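Local coordinates for protein esterase (Rhizomucor miehei CAU432, PDB 4WY8) that hydrolyses carboxylic ester bonds as a carboxylesterase of the alpha/beta hydrolase fold, probably through a serine nucleophile, at residues 252-257 with 308-313; 69-74 with 103-108; 80-85 with 111-116. One frame throughout, in Å; residues are numbered along the deposited sequence.

Contact 1. Residues 252-257 with 308-313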
ATOM      1  N   ARG A 252     -10.906  -9.817  -8.426  1.00  9.80           N
ATOM      2  CA  ARG A 252      -9.996  -9.395  -7.349  1.00 11.88           C
ATOM      3  C   ARG A 252      -9.488  -7.950  -7.588  1.00 11.80           C
ATOM      4  O   ARG A 252      -9.028  -7.616  -8.688  1.00  9.61           O
ATOM      5  CB  ARG A 252      -8.830 -10.392  -7.277  1.00 11.21           C
ATOM      6  CG  ARG A 252      -7.700 -10.057  -6.328  1.00 13.43           C
ATOM      7  CD  ARG A 252      -6.595 -11.153  -6.407  1.00 14.21           C
ATOM      8  NE  ARG A 252      -5.268 -10.614  -6.095  1.00 10.52           N
ATOM      9  CZ  ARG A 252      -4.780 -10.525  -4.865  1.00 13.71           C
ATOM     10  NH1 ARG A 252      -5.511 -10.950  -3.838  1.00 11.64           N
ATOM     11  NH2 ARG A 252      -3.571 -10.000  -4.653  1.00 13.86           N
ATOM     12  N   ALA A 253      -9.618  -7.092  -6.579  1.00 10.12           N
ATOM     13  CA  ALA A 253      -9.477  -5.649  -6.791  1.00 13.13           C
ATOM     14  C   ALA A 253      -8.447  -4.995  -5.889  1.00 10.45           C
ATOM     15  O   ALA A 253      -8.352  -5.314  -4.700  1.00  8.22           O
ATOM     16  CB  ALA A 253     -10.817  -4.962  -6.576  1.00  7.33           C
ATOM     17  N   LEU A 254      -7.711  -4.047  -6.464  1.00 11.04           N
ATOM     18  CA  LEU A 254      -6.842  -3.139  -5.709  1.00  8.88           C
ATOM     19  C   LEU A 254      -7.317  -1.716  -5.971  1.00  9.97           C
ATOM     20  O   LEU A 254      -7.321  -1.261  -7.112  1.00  9.30           O
ATOM     21  CB  LEU A 254      -5.370  -3.324  -6.105  1.00  9.00           C
ATOM     22  CG  LEU A 254      -4.325  -2.321  -5.567  1.00 11.49           C
ATOM     23  CD1 LEU A 254      -4.258  -2.338  -4.042  1.00  5.87           C
ATOM     24  CD2 LEU A 254      -2.910  -2.563  -6.182  1.00  5.72           C
ATOM     25  N   VAL A 255      -7.760  -1.038  -4.914  1.00  9.59           N
ATOM     26  CA  VAL A 255      -8.287   0.313  -5.032  1.00 10.14           C
ATOM     27  C   VAL A 255      -7.356   1.245  -4.272  1.00 10.68           C
ATOM     28  O   VAL A 255      -7.156   1.094  -3.051  1.00 10.78           O
ATOM     29  CB  VAL A 255      -9.727   0.415  -4.481  1.00 11.59           C
ATOM     30  CG1 VAL A 255     -10.321   1.833  -4.709  1.00  9.96           C
ATOM     31  CG2 VAL A 255     -10.602  -0.621  -5.150  1.00 10.55           C
ATOM     32  N   ILE A 256      -6.744   2.169  -5.004  1.00  9.18           N
ATOM     33  CA  ILE A 256      -5.774   3.091  -4.415  1.00 10.73           C
ATOM     34  C   ILE A 256      -6.316   4.508  -4.445  1.00  8.95           C
ATOM     35  O   ILE A 256      -6.699   5.006  -5.511  1.00 10.80           O
ATOM     36  CB  ILE A 256      -4.416   3.020  -5.155  1.00 14.18           C
ATOM     37  CG1 ILE A 256      -3.778   1.651  -4.943  1.00  9.67           C
ATOM     38  CG2 ILE A 256      -3.444   4.072  -4.627  1.00  9.98           C
ATOM     39  CD1 ILE A 256      -2.733   1.343  -5.979  1.00 12.19           C
ATOM     40  N   THR A 257      -6.358   5.163  -3.289  1.00  8.70           N
ATOM     41  CA  THR A 257      -6.861   6.543  -3.248  1.00 11.79           C
ATOM     42  C   THR A 257      -5.786   7.503  -2.728  1.00 14.99           C
ATOM     43  O   THR A 257      -4.821   7.087  -2.036  1.00 10.49           O
ATOM     44  CB  THR A 257      -8.126   6.689  -2.346  1.00 12.48           C
ATOM     45  OG1 THR A 257      -7.842   6.225  -1.016  1.00 10.86           O
ATOM     46  CG2 THR A 257      -9.313   5.909  -2.933  1.00 11.76           C
ATOM     47  N   ASP A 308       5.552   0.052  -7.315  1.00  7.37           N
ATOM     48  CA  ASP A 308       6.132  -1.162  -6.733  1.00 10.19           C
ATOM     49  C   ASP A 308       5.065  -1.996  -5.974  1.00 11.16           C
ATOM     50  O   ASP A 308       5.039  -3.237  -6.029  1.00  8.10           O
ATOM     51  CB  ASP A 308       7.295  -0.801  -5.799  1.00 12.75           C
ATOM     52  CG  ASP A 308       8.536  -0.312  -6.562  1.00 18.77           C
ATOM     53  OD1 ASP A 308       8.657  -0.601  -7.787  1.00 15.69           O
ATOM     54  OD2 ASP A 308       9.384   0.371  -5.926  1.00 20.50           O
ATOM     55  N   HIS A 309       4.182  -1.287  -5.281  1.00 10.87           N
ATOM     56  CA  HIS A 309       3.048  -1.903  -4.609  1.00  9.58           C
ATOM     57  C   HIS A 309       2.105  -2.629  -5.571  1.00 10.55           C
ATOM     58  O   HIS A 309       1.773  -3.815  -5.378  1.00 11.24           O
ATOM     59  CB  HIS A 309       2.299  -0.834  -3.844  1.00  8.32           C
ATOM     60  CG  HIS A 309       1.174  -1.361  -3.028  1.00 13.85           C
ATOM     61  ND1 HIS A 309       0.369  -0.545  -2.271  1.00 18.13           N
ATOM     62  CD2 HIS A 309       0.733  -2.628  -2.833  1.00 13.09           C
ATOM     63  CE1 HIS A 309      -0.525  -1.289  -1.633  1.00 20.17           C
ATOM     64  NE2 HIS A 309      -0.327  -2.550  -1.963  1.00 18.62           N
ATOM     65  N   ILE A 310       1.671  -1.916  -6.605  1.00  8.36           N
ATOM     66  CA  ILE A 310       0.824  -2.497  -7.639  1.00  7.95           C
ATOM     67  C   ILE A 310       1.457  -3.750  -8.230  1.00 10.08           C
ATOM     68  O   ILE A 310       0.784  -4.755  -8.443  1.00  7.52           O
ATOM     69  CB  ILE A 310       0.557  -1.479  -8.776  1.00  8.33           C
ATOM     70  CG1 ILE A 310      -0.374  -0.362  -8.277  1.00  6.89           C
ATOM     71  CG2 ILE A 310      -0.074  -2.144  -9.996  1.00  5.58           C
ATOM     72  CD1 ILE A 310      -0.471   0.793  -9.240  1.00  8.24           C
ATOM     73  N   VAL A 311       2.758  -3.692  -8.485  1.00  8.09           N
ATOM     74  CA  VAL A 311       3.444  -4.834  -9.046  1.00  5.98           C
ATOM     75  C   VAL A 311       3.459  -6.010  -8.075  1.00 10.91           C
ATOM     76  O   VAL A 311       3.223  -7.149  -8.489  1.00 10.65           O
ATOM     77  CB  VAL A 311       4.877  -4.462  -9.447  1.00  9.22           C
ATOM     78  CG1 VAL A 311       5.688  -5.729  -9.819  1.00  8.67           C
ATOM     79  CG2 VAL A 311       4.830  -3.480 -10.599  1.00  6.99           C
ATOM     80  N   ALA A 312       3.709  -5.752  -6.788  1.00  8.41           N
ATOM     81  CA  ALA A 312       3.667  -6.841  -5.799  1.00 10.14           C
ATOM     82  C   ALA A 312       2.285  -7.516  -5.769  1.00 10.47           C
ATOM     83  O   ALA A 312       2.157  -8.753  -5.707  1.00 17.94           O
ATOM     84  CB  ALA A 312       4.025  -6.311  -4.412  1.00 11.56           C
ATOM     85  N   TRP A 313       1.252  -6.694  -5.802  1.00  8.27           N
ATOM     86  CA  TRP A 313      -0.127  -7.198  -5.801  1.00 10.96           C
ATOM     87  C   TRP A 313      -0.485  -7.988  -7.050  1.00 10.92           C
ATOM     88  O   TRP A 313      -1.184  -8.997  -6.960  1.00  9.97           O
ATOM     89  CB  TRP A 313      -1.093  -6.045  -5.637  1.00  7.02           C
ATOM     90  CG  TRP A 313      -2.541  -6.426  -5.576  1.00  7.17           C
ATOM     91  CD1 TRP A 313      -3.280  -6.696  -4.457  1.00  8.70           C
ATOM     92  CD2 TRP A 313      -3.439  -6.526  -6.687  1.00  7.95           C
ATOM     93  NE1 TRP A 313      -4.586  -6.972  -4.811  1.00 13.66           N
ATOM     94  CE2 TRP A 313      -4.705  -6.885  -6.173  1.00  9.29           C
ATOM     95  CE3 TRP A 313      -3.288  -6.370  -8.071  1.00  8.27           C
ATOM     96  CZ2 TRP A 313      -5.818  -7.073  -6.994  1.00  7.63           C
ATOM     97  CZ3 TRP A 313      -4.401  -6.554  -8.890  1.00 10.56           C
ATOM     98  CH2 TRP A 313      -5.653  -6.903  -8.344  1.00  8.22           C
TER
HETATM   99  O   HOH W   1      -7.032  -7.715  -3.342  1.00 12.27           O
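The indole of Trp313 lies between two side chains of 252-257, a guanidinium on one face and an aliphatic carbon on the other. Arg252 lies flat on the first face, its plane 11° from the ring and the group centres 4.0 Å apart. The overlap is off-centre: Arg252 NH2 sits above the five-membered ring near its rim, 3.2 Å from Trp313 NE1. Both are donors, so this approach is no hydrogen bond; the stack itself is the cation-pi contact. On the opposite face Leu254 CB stands over the middle of the indole, 3.8 Å from the centroid of the six-membered ring, a CH-pi contact. At the ring edge, in plane, Trp313 NE1 donates to a water oxygen at 2.9 Å, which also lies within hydrogen-bonding distance of Ala253 O. With Leu254 CG anti to its backbone N (chi1 171°), CD2 beyond it lies 4.0 Å from Ile310 CG1. Ile256 CD1 meets the same Ile310 CG1 at 3.7 Å. The two segment axes run nearly antiparallel, at 168°. Arg252 NH2 makes a weak bond of 3.5 Å to Trp313 O; Thr317 and Asp280 of the same chain take NE and NH1, and Glu305 of the second subunit also pairs with NH1. The two acidic partners would offset the charge of the buried guanidinium, and its partners together fix its orientation over the indole, whose pi cloud it would be expected to polarise.

Contact 2. Residues 69-74 with 103-108; sequences TITRPL and TVYELT
Thr108 of helix 101-111 meets Thr71 of strand 65-73 where this helix packs on the central sheet of the alpha/beta hydrolase fold; the segment axes are 8.0 Å apart and cross at -41°. The two residues meet through their hydroxyls, Thr71 OG1 to Thr108 OG1 at 2.9 Å, the side chains crossing at about a right angle. The distance fits a hydrogen bond, but its proton is not settled. Thr71 OG1 stands between the backbone N and the carbonyl carbon (chi1 49°), which turns it to the helix. Thr108 OG1 donates at 2.7 Å to Val104 O, one turn back, from 39° above the carbonyl plane; Thr108 N reaches the same oxygen from the opposite face, so two donors grip it. Around it, Val104 CG1 packs against the hydroxyl, 3.5 Å from Thr71 OG1, and the methyl Thr71 CG2 lies 4.0 Å from Tyr105 CE1. Further along, Thr108 CG2 rests 3.5 Å from Arg72 CA and 3.9 Å from Pro73 CD. The guanidinium of Arg72 bonds elsewhere, to Gln79 O among others. Two buried threonine hydroxyls thus meet between strand and helix, in the layered helix-on-sheet packing by which alpha/beta hydrolases cover their central sheet.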
ATOM      1  N   THR A  69      -1.817   0.323 -28.164  1.00 16.80           N
ATOM      2  CA  THR A  69      -0.363   0.489 -28.048  1.00 14.76           C
ATOM      3  C   THR A  69       0.149  -0.558 -27.060  1.00 13.52           C
ATOM      4  O   THR A  69      -0.214  -0.545 -25.887  1.00 17.82           O
ATOM      5  CB  THR A  69       0.006   1.927 -27.584  1.00 16.74           C
ATOM      6  OG1 THR A  69      -0.622   2.875 -28.450  1.00 21.41           O
ATOM      7  CG2 THR A  69       1.480   2.159 -27.636  1.00 16.99           C
ATOM      8  N   ILE A  70       0.967  -1.488 -27.532  1.00 16.46           N
ATOM      9  CA  ILE A  70       1.437  -2.575 -26.694  1.00 11.49           C
ATOM     10  C   ILE A  70       2.909  -2.427 -26.364  1.00 16.47           C
ATOM     11  O   ILE A  70       3.760  -2.426 -27.263  1.00 16.22           O
ATOM     12  CB  ILE A  70       1.220  -3.924 -27.375  1.00 16.75           C
ATOM     13  CG1 ILE A  70      -0.223  -4.021 -27.875  1.00 14.27           C
ATOM     14  CG2 ILE A  70       1.587  -5.066 -26.423  1.00 14.37           C
ATOM     15  CD1 ILE A  70      -0.486  -5.228 -28.731  1.00 21.86           C
ATOM     16  N   THR A  71       3.231  -2.336 -25.074  1.00 15.99           N
ATOM     17  CA  THR A  71       4.636  -2.223 -24.685  1.00 13.53           C
ATOM     18  C   THR A  71       5.078  -3.473 -23.918  1.00 13.90           C
ATOM     19  O   THR A  71       4.299  -4.032 -23.157  1.00 12.43           O
ATOM     20  CB  THR A  71       4.886  -0.939 -23.828  1.00 11.98           C
ATOM     21  OG1 THR A  71       3.914  -0.869 -22.791  1.00 12.99           O
ATOM     22  CG2 THR A  71       4.763   0.331 -24.679  1.00 10.54           C
ATOM     23  N   ARG A  72       6.303  -3.945 -24.145  1.00 13.54           N
ATOM     24  CA  ARG A  72       6.837  -5.052 -23.345  1.00 14.19           C
ATOM     25  C   ARG A  72       8.321  -4.858 -23.048  1.00 14.34           C
ATOM     26  O   ARG A  72       8.977  -4.084 -23.733  1.00 12.11           O
ATOM     27  CB  ARG A  72       6.560  -6.413 -24.027  1.00 18.49           C
ATOM     28  CG  ARG A  72       6.508  -6.414 -25.508  1.00 18.53           C
ATOM     29  CD  ARG A  72       5.780  -7.656 -26.083  1.00 19.34           C
ATOM     30  NE  ARG A  72       6.465  -8.906 -25.771  1.00 17.51           N
ATOM     31  CZ  ARG A  72       5.852 -10.053 -25.493  1.00 21.93           C
ATOM     32  NH1 ARG A  72       6.574 -11.140 -25.229  1.00 17.62           N
ATOM     33  NH2 ARG A  72       4.520 -10.119 -25.476  1.00 16.59           N
ATOM     34  N   PRO A  73       8.855  -5.565 -22.030  1.00 10.48           N
ATOM     35  CA  PRO A  73      10.289  -5.392 -21.772  1.00 11.37           C
ATOM     36  C   PRO A  73      11.095  -5.890 -22.969  1.00 16.88           C
ATOM     37  O   PRO A  73      10.587  -6.732 -23.722  1.00 16.21           O
ATOM     38  CB  PRO A  73      10.551  -6.267 -20.534  1.00 13.34           C
ATOM     39  CG  PRO A  73       9.196  -6.589 -19.955  1.00 12.36           C
ATOM     40  CD  PRO A  73       8.246  -6.552 -21.121  1.00 13.02           C
ATOM     41  N   LEU A  74      12.285  -5.333 -23.177  1.00 17.43           N
ATOM     42  CA  LEU A  74      13.210  -5.834 -24.192  1.00 21.12           C
ATOM     43  C   LEU A  74      13.624  -7.250 -23.830  1.00 25.92           C
ATOM     44  O   LEU A  74      13.566  -7.636 -22.659  1.00 27.37           O
ATOM     45  CB  LEU A  74      14.440  -4.926 -24.298  1.00 20.80           C
ATOM     46  CG  LEU A  74      14.202  -3.493 -24.774  1.00 19.32           C
ATOM     47  CD1 LEU A  74      15.499  -2.725 -24.768  1.00 25.11           C
ATOM     48  CD2 LEU A  74      13.628  -3.513 -26.175  1.00 18.17           C
ATOM     49  N   THR A 103       4.381   6.353 -16.758  1.00 12.11           N
ATOM     50  CA  THR A 103       3.694   5.353 -15.962  1.00 11.35           C
ATOM     51  C   THR A 103       3.686   3.974 -16.636  1.00 10.59           C
ATOM     52  O   THR A 103       4.006   2.950 -16.012  1.00 10.13           O
ATOM     53  CB  THR A 103       2.251   5.803 -15.706  1.00 15.49           C
ATOM     54  OG1 THR A 103       2.270   7.050 -14.989  1.00 11.90           O
ATOM     55  CG2 THR A 103       1.500   4.740 -14.913  1.00 12.34           C
ATOM     56  N   VAL A 104       3.340   3.965 -17.920  1.00 10.60           N
ATOM     57  CA  VAL A 104       3.213   2.738 -18.694  1.00  9.79           C
ATOM     58  C   VAL A 104       4.563   2.041 -18.914  1.00 10.54           C
ATOM     59  O   VAL A 104       4.685   0.827 -18.719  1.00 10.16           O
ATOM     60  CB  VAL A 104       2.527   3.038 -20.056  1.00 11.21           C
ATOM     61  CG1 VAL A 104       2.743   1.893 -21.026  1.00 10.48           C
ATOM     62  CG2 VAL A 104       1.012   3.306 -19.850  1.00  9.86           C
ATOM     63  N   TYR A 105       5.594   2.796 -19.270  1.00  9.68           N
ATOM     64  CA  TYR A 105       6.915   2.182 -19.469  1.00 12.01           C
ATOM     65  C   TYR A 105       7.423   1.591 -18.161  1.00 13.46           C
ATOM     66  O   TYR A 105       7.926   0.431 -18.143  1.00 10.38           O
ATOM     67  CB  TYR A 105       7.938   3.189 -20.015  1.00 11.43           C
ATOM     68  CG  TYR A 105       7.794   3.537 -21.487  1.00 11.05           C
ATOM     69  CD1 TYR A 105       6.580   3.386 -22.151  1.00  9.10           C
ATOM     70  CD2 TYR A 105       8.883   4.042 -22.212  1.00 13.53           C
ATOM     71  CE1 TYR A 105       6.451   3.728 -23.509  1.00 12.88           C
ATOM     72  CE2 TYR A 105       8.768   4.385 -23.570  1.00 11.88           C
ATOM     73  CZ  TYR A 105       7.547   4.223 -24.207  1.00 16.37           C
ATOM     74  OH  TYR A 105       7.408   4.558 -25.543  1.00 20.25           O
ATOM     75  N   GLU A 106       7.257   2.347 -17.062  1.00 11.03           N
ATOM     76  CA  GLU A 106       7.694   1.825 -15.745  1.00 14.12           C
ATOM     77  C   GLU A 106       6.934   0.558 -15.325  1.00 10.78           C
ATOM     78  O   GLU A 106       7.518  -0.398 -14.836  1.00 13.46           O
ATOM     79  CB  GLU A 106       7.532   2.899 -14.657  1.00 12.99           C
ATOM     80  CG  GLU A 106       8.589   4.005 -14.685  1.00 15.07           C
ATOM     81  CD  GLU A 106      10.009   3.539 -14.315  1.00 19.60           C
ATOM     82  OE1 GLU A 106      10.182   2.456 -13.700  1.00 19.11           O
ATOM     83  OE2 GLU A 106      10.964   4.289 -14.628  1.00 23.02           O
ATOM     84  N   LEU A 107       5.621   0.574 -15.491  1.00 13.60           N
ATOM     85  CA  LEU A 107       4.799  -0.586 -15.168  1.00 12.26           C
ATOM     86  C   LEU A 107       5.225  -1.795 -16.014  1.00 11.64           C
ATOM     87  O   LEU A 107       5.366  -2.911 -15.531  1.00 10.36           O
ATOM     88  CB  LEU A 107       3.329  -0.245 -15.409  1.00  9.20           C
ATOM     89  CG  LEU A 107       2.291  -1.317 -15.063  1.00 15.76           C
ATOM     90  CD1 LEU A 107       2.325  -1.744 -13.562  1.00  6.77           C
ATOM     91  CD2 LEU A 107       0.898  -0.842 -15.485  1.00  9.10           C
ATOM     92  N   THR A 108       5.439  -1.541 -17.293  1.00 12.05           N
ATOM     93  CA  THR A 108       5.900  -2.553 -18.222  1.00  7.97           C
ATOM     94  C   THR A 108       7.155  -3.230 -17.723  1.00  9.82           C
ATOM     95  O   THR A 108       7.188  -4.470 -17.632  1.00  9.00           O
ATOM     96  CB  THR A 108       6.187  -1.958 -19.608  1.00 11.53           C
ATOM     97  OG1 THR A 108       4.976  -1.418 -20.169  1.00  9.21           O
ATOM     98  CG2 THR A 108       6.786  -3.030 -20.521  1.00  8.03           C
TER

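Contact 3. Residues 80-85 with 111-116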
ATOM      1  N   VAL A  80       5.960 -15.618 -23.304  1.00 21.25           N
ATOM      2  CA  VAL A  80       4.551 -15.297 -23.121  1.00 19.93           C
ATOM      3  C   VAL A  80       4.408 -14.512 -21.810  1.00 16.98           C
ATOM      4  O   VAL A  80       4.827 -14.984 -20.759  1.00 16.75           O
ATOM      5  CB  VAL A  80       3.678 -16.566 -23.093  1.00 24.45           C
ATOM      6  CG1 VAL A  80       2.201 -16.199 -23.022  1.00 17.45           C
ATOM      7  CG2 VAL A  80       3.955 -17.420 -24.327  1.00 26.14           C
ATOM      8  N   LEU A  81       3.829 -13.320 -21.878  1.00 12.86           N
ATOM      9  CA  LEU A  81       3.759 -12.439 -20.719  1.00 13.53           C
ATOM     10  C   LEU A  81       2.324 -12.261 -20.202  1.00 14.26           C
ATOM     11  O   LEU A  81       1.360 -12.431 -20.961  1.00 12.65           O
ATOM     12  CB  LEU A  81       4.337 -11.067 -21.077  1.00 13.96           C
ATOM     13  CG  LEU A  81       5.769 -11.087 -21.620  1.00 17.33           C
ATOM     14  CD1 LEU A  81       6.193  -9.687 -22.033  1.00 12.01           C
ATOM     15  CD2 LEU A  81       6.733 -11.715 -20.601  1.00 16.04           C
ATOM     16  N   PRO A  82       2.173 -11.915 -18.907  1.00 13.98           N
ATOM     17  CA  PRO A  82       0.819 -11.520 -18.487  1.00 14.23           C
ATOM     18  C   PRO A  82       0.393 -10.210 -19.156  1.00 16.91           C
ATOM     19  O   PRO A  82       1.203  -9.302 -19.350  1.00 12.56           O
ATOM     20  CB  PRO A  82       0.925 -11.354 -16.963  1.00 10.95           C
ATOM     21  CG  PRO A  82       2.424 -11.321 -16.642  1.00 15.64           C
ATOM     22  CD  PRO A  82       3.116 -12.055 -17.777  1.00 13.50           C
ATOM     23  N   PRO A  83      -0.877 -10.130 -19.553  1.00 15.83           N
ATOM     24  CA  PRO A  83      -1.319  -8.894 -20.187  1.00 12.70           C
ATOM     25  C   PRO A  83      -2.001  -7.973 -19.190  1.00 14.38           C
ATOM     26  O   PRO A  83      -2.795  -8.413 -18.355  1.00 14.01           O
ATOM     27  CB  PRO A  83      -2.292  -9.386 -21.262  1.00 11.80           C
ATOM     28  CG  PRO A  83      -2.906 -10.623 -20.654  1.00 17.26           C
ATOM     29  CD  PRO A  83      -1.874 -11.210 -19.684  1.00 15.68           C
ATOM     30  N   ILE A  84      -1.621  -6.706 -19.235  1.00 11.83           N
ATOM     31  CA  ILE A  84      -2.278  -5.675 -18.470  1.00  9.74           C
ATOM     32  C   ILE A  84      -2.947  -4.736 -19.446  1.00 13.23           C
ATOM     33  O   ILE A  84      -2.271  -4.012 -20.170  1.00 12.00           O
ATOM     34  CB  ILE A  84      -1.274  -4.886 -17.614  1.00  8.83           C
ATOM     35  CG1 ILE A  84      -0.547  -5.811 -16.644  1.00  8.75           C
ATOM     36  CG2 ILE A  84      -1.955  -3.732 -16.855  1.00  8.87           C
ATOM     37  CD1 ILE A  84       0.556  -5.098 -15.860  1.00  6.67           C
ATOM     38  N   VAL A  85      -4.271  -4.730 -19.460  1.00 13.28           N
ATOM     39  CA  VAL A  85      -4.992  -3.815 -20.309  1.00 13.02           C
ATOM     40  C   VAL A  85      -5.225  -2.527 -19.532  1.00 13.94           C
ATOM     41  O   VAL A  85      -5.876  -2.517 -18.486  1.00 12.61           O
ATOM     42  CB  VAL A  85      -6.329  -4.407 -20.778  1.00 14.66           C
ATOM     43  CG1 VAL A  85      -6.941  -3.497 -21.810  1.00 13.71           C
ATOM     44  CG2 VAL A  85      -6.101  -5.795 -21.382  1.00 12.80           C
ATOM     45  N   ALA A 111       6.741  -4.844 -13.897  1.00 13.62           N
ATOM     46  CA  ALA A 111       5.882  -6.020 -13.806  1.00 14.17           C
ATOM     47  C   ALA A 111       6.340  -7.109 -14.767  1.00 13.77           C
ATOM     48  O   ALA A 111       5.925  -8.258 -14.644  1.00 12.13           O
ATOM     49  CB  ALA A 111       4.422  -5.644 -14.093  1.00  8.46           C
ATOM     50  N   ARG A 112       7.213  -6.743 -15.706  1.00 13.75           N
ATOM     51  CA  ARG A 112       7.614  -7.644 -16.793  1.00 15.10           C
ATOM     52  C   ARG A 112       6.368  -8.182 -17.478  1.00 13.60           C
ATOM     53  O   ARG A 112       6.150  -9.389 -17.552  1.00 16.10           O
ATOM     54  CB  ARG A 112       8.510  -8.785 -16.278  1.00 13.78           C
ATOM     55  CG  ARG A 112       9.897  -8.299 -15.879  1.00 22.47           C
ATOM     56  CD  ARG A 112      10.897  -9.437 -15.631  1.00 29.46           C
ATOM     57  NE  ARG A 112      11.127 -10.231 -16.834  1.00 32.08           N
ATOM     58  CZ  ARG A 112      11.971  -9.880 -17.799  1.00 29.95           C
ATOM     59  NH1 ARG A 112      12.658  -8.747 -17.700  1.00 27.22           N
ATOM     60  NH2 ARG A 112      12.120 -10.651 -18.860  1.00 29.49           N
ATOM     61  N   ALA A 113       5.540  -7.261 -17.946  1.00 14.02           N
ATOM     62  CA  ALA A 113       4.246  -7.595 -18.509  1.00 10.03           C
ATOM     63  C   ALA A 113       4.120  -6.942 -19.857  1.00 14.68           C
ATOM     64  O   ALA A 113       4.918  -6.055 -20.190  1.00 14.06           O
ATOM     65  CB  ALA A 113       3.132  -7.128 -17.588  1.00 10.22           C
ATOM     66  N   ALA A 114       3.151  -7.390 -20.649  1.00 13.13           N
ATOM     67  CA  ALA A 114       2.745  -6.644 -21.830  1.00 14.63           C
ATOM     68  C   ALA A 114       1.659  -5.678 -21.406  1.00 13.61           C
ATOM     69  O   ALA A 114       0.578  -6.097 -20.974  1.00 12.79           O
ATOM     70  CB  ALA A 114       2.235  -7.569 -22.944  1.00 11.72           C
ATOM     71  N   VAL A 115       1.938  -4.386 -21.489  1.00 11.78           N
ATOM     72  CA  VAL A 115       0.889  -3.430 -21.185  1.00 11.54           C
ATOM     73  C   VAL A 115       0.165  -3.077 -22.483  1.00 14.09           C
ATOM     74  O   VAL A 115       0.766  -2.638 -23.476  1.00 15.46           O
ATOM     75  CB  VAL A 115       1.428  -2.175 -20.490  1.00  9.15           C
ATOM     76  CG1 VAL A 115       0.310  -1.250 -20.190  1.00  9.53           C
ATOM     77  CG2 VAL A 115       2.117  -2.565 -19.182  1.00 11.10           C
ATOM     78  N   ILE A 116      -1.133  -3.332 -22.480  1.00 14.42           N
ATOM     79  CA  ILE A 116      -1.966  -3.084 -23.636  1.00 11.65           C
ATOM     80  C   ILE A 116      -2.793  -1.826 -23.393  1.00 12.81           C
ATOM     81  O   ILE A 116      -3.788  -1.826 -22.669  1.00  9.74           O
ATOM     82  CB  ILE A 116      -2.841  -4.306 -23.921  1.00 14.18           C
ATOM     83  CG1 ILE A 116      -1.919  -5.517 -24.168  1.00 16.72           C
ATOM     84  CG2 ILE A 116      -3.721  -4.067 -25.119  1.00 10.96           C
ATOM     85  CD1 ILE A 116      -2.616  -6.840 -24.093  1.00 18.37           C
TER
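Ile84 and Ala113 lean together at the start of two neighbouring parallel strands: Ile84 CG1 is anti to its carbonyl carbon (chi1 -59°), and beyond it CD1 reaches Ala113 CB at 3.7 Å. Ala111 CB comes to the same methyl from the end of helix 101-111, more distantly, at 4.3 Å. Ile84 and Val115 are bridge partners on this face of the sheet, their side chains meeting loosely through Ile84 CB and Val115 CG2. Leu314 of helix 301-322 touches Ile84, so that helix covers this side. On the other face lie Pro83, Val85, Ala114 and Ile116. Here the closest side-chain approach is diagonal: Ile116 CD1 reaches back to Pro83 CB at 3.8 Å, and Val142 of helix 130-143 touches both residues. Before the strand, Leu81 spreads its two methyl branches over the incoming backbone, CD2 lying 3.9 Å from Arg112 O and CD1 near the Ala113 carbonyl carbon.

The backbones are paired by three hydrogen bonds. Ala114 N donates to Pro82 O at 3.0 Å. Ile84 N donates to Ala114 O at 2.9 Å, and Ile116 N to Ile84 O at 2.7 Å. Ile84 thus bonds through both N and O to residues flanking Val115, the parallel pattern. Arg112, with positive phi, leads from the helix into strand 114-118, completing a beta-alpha-beta unit. Pro82 takes part in the pairing through its carbonyl oxygen, having no N-H; the backbone of Pro83 is bonded to Val159 on the other side. The chemistry is therefore divided: the backbone groups of 83-85 and 114-116 bond to neighbouring strands, while Leu81 pairs with a loop, and both faces offer aliphatic surface to the helices.

All three contacts are largely buried and reach one mixed sheet, but they hold it differently. Contact 3 joins neighbouring strands through backbone bonds; contacts 1 and 2 each pack a helix on a strand through side chains. Contact 2 relies on hydroxyls, whereas contact 1 uses an arginine-indole stack and has the second subunit within reach, which touches neither of the others. Contacts 2 and 3, centres about 8 Å apart, both use helix 101-111, and strand 65-73 of contact 2 lies beside strand 114-118 of contact 3, with a probable hydrogen bond from Val115 N to Thr71 O. Val311 of contact 1 packs on Leu107 of contact 2 and Ala111 of contact 3, bringing the two helices together.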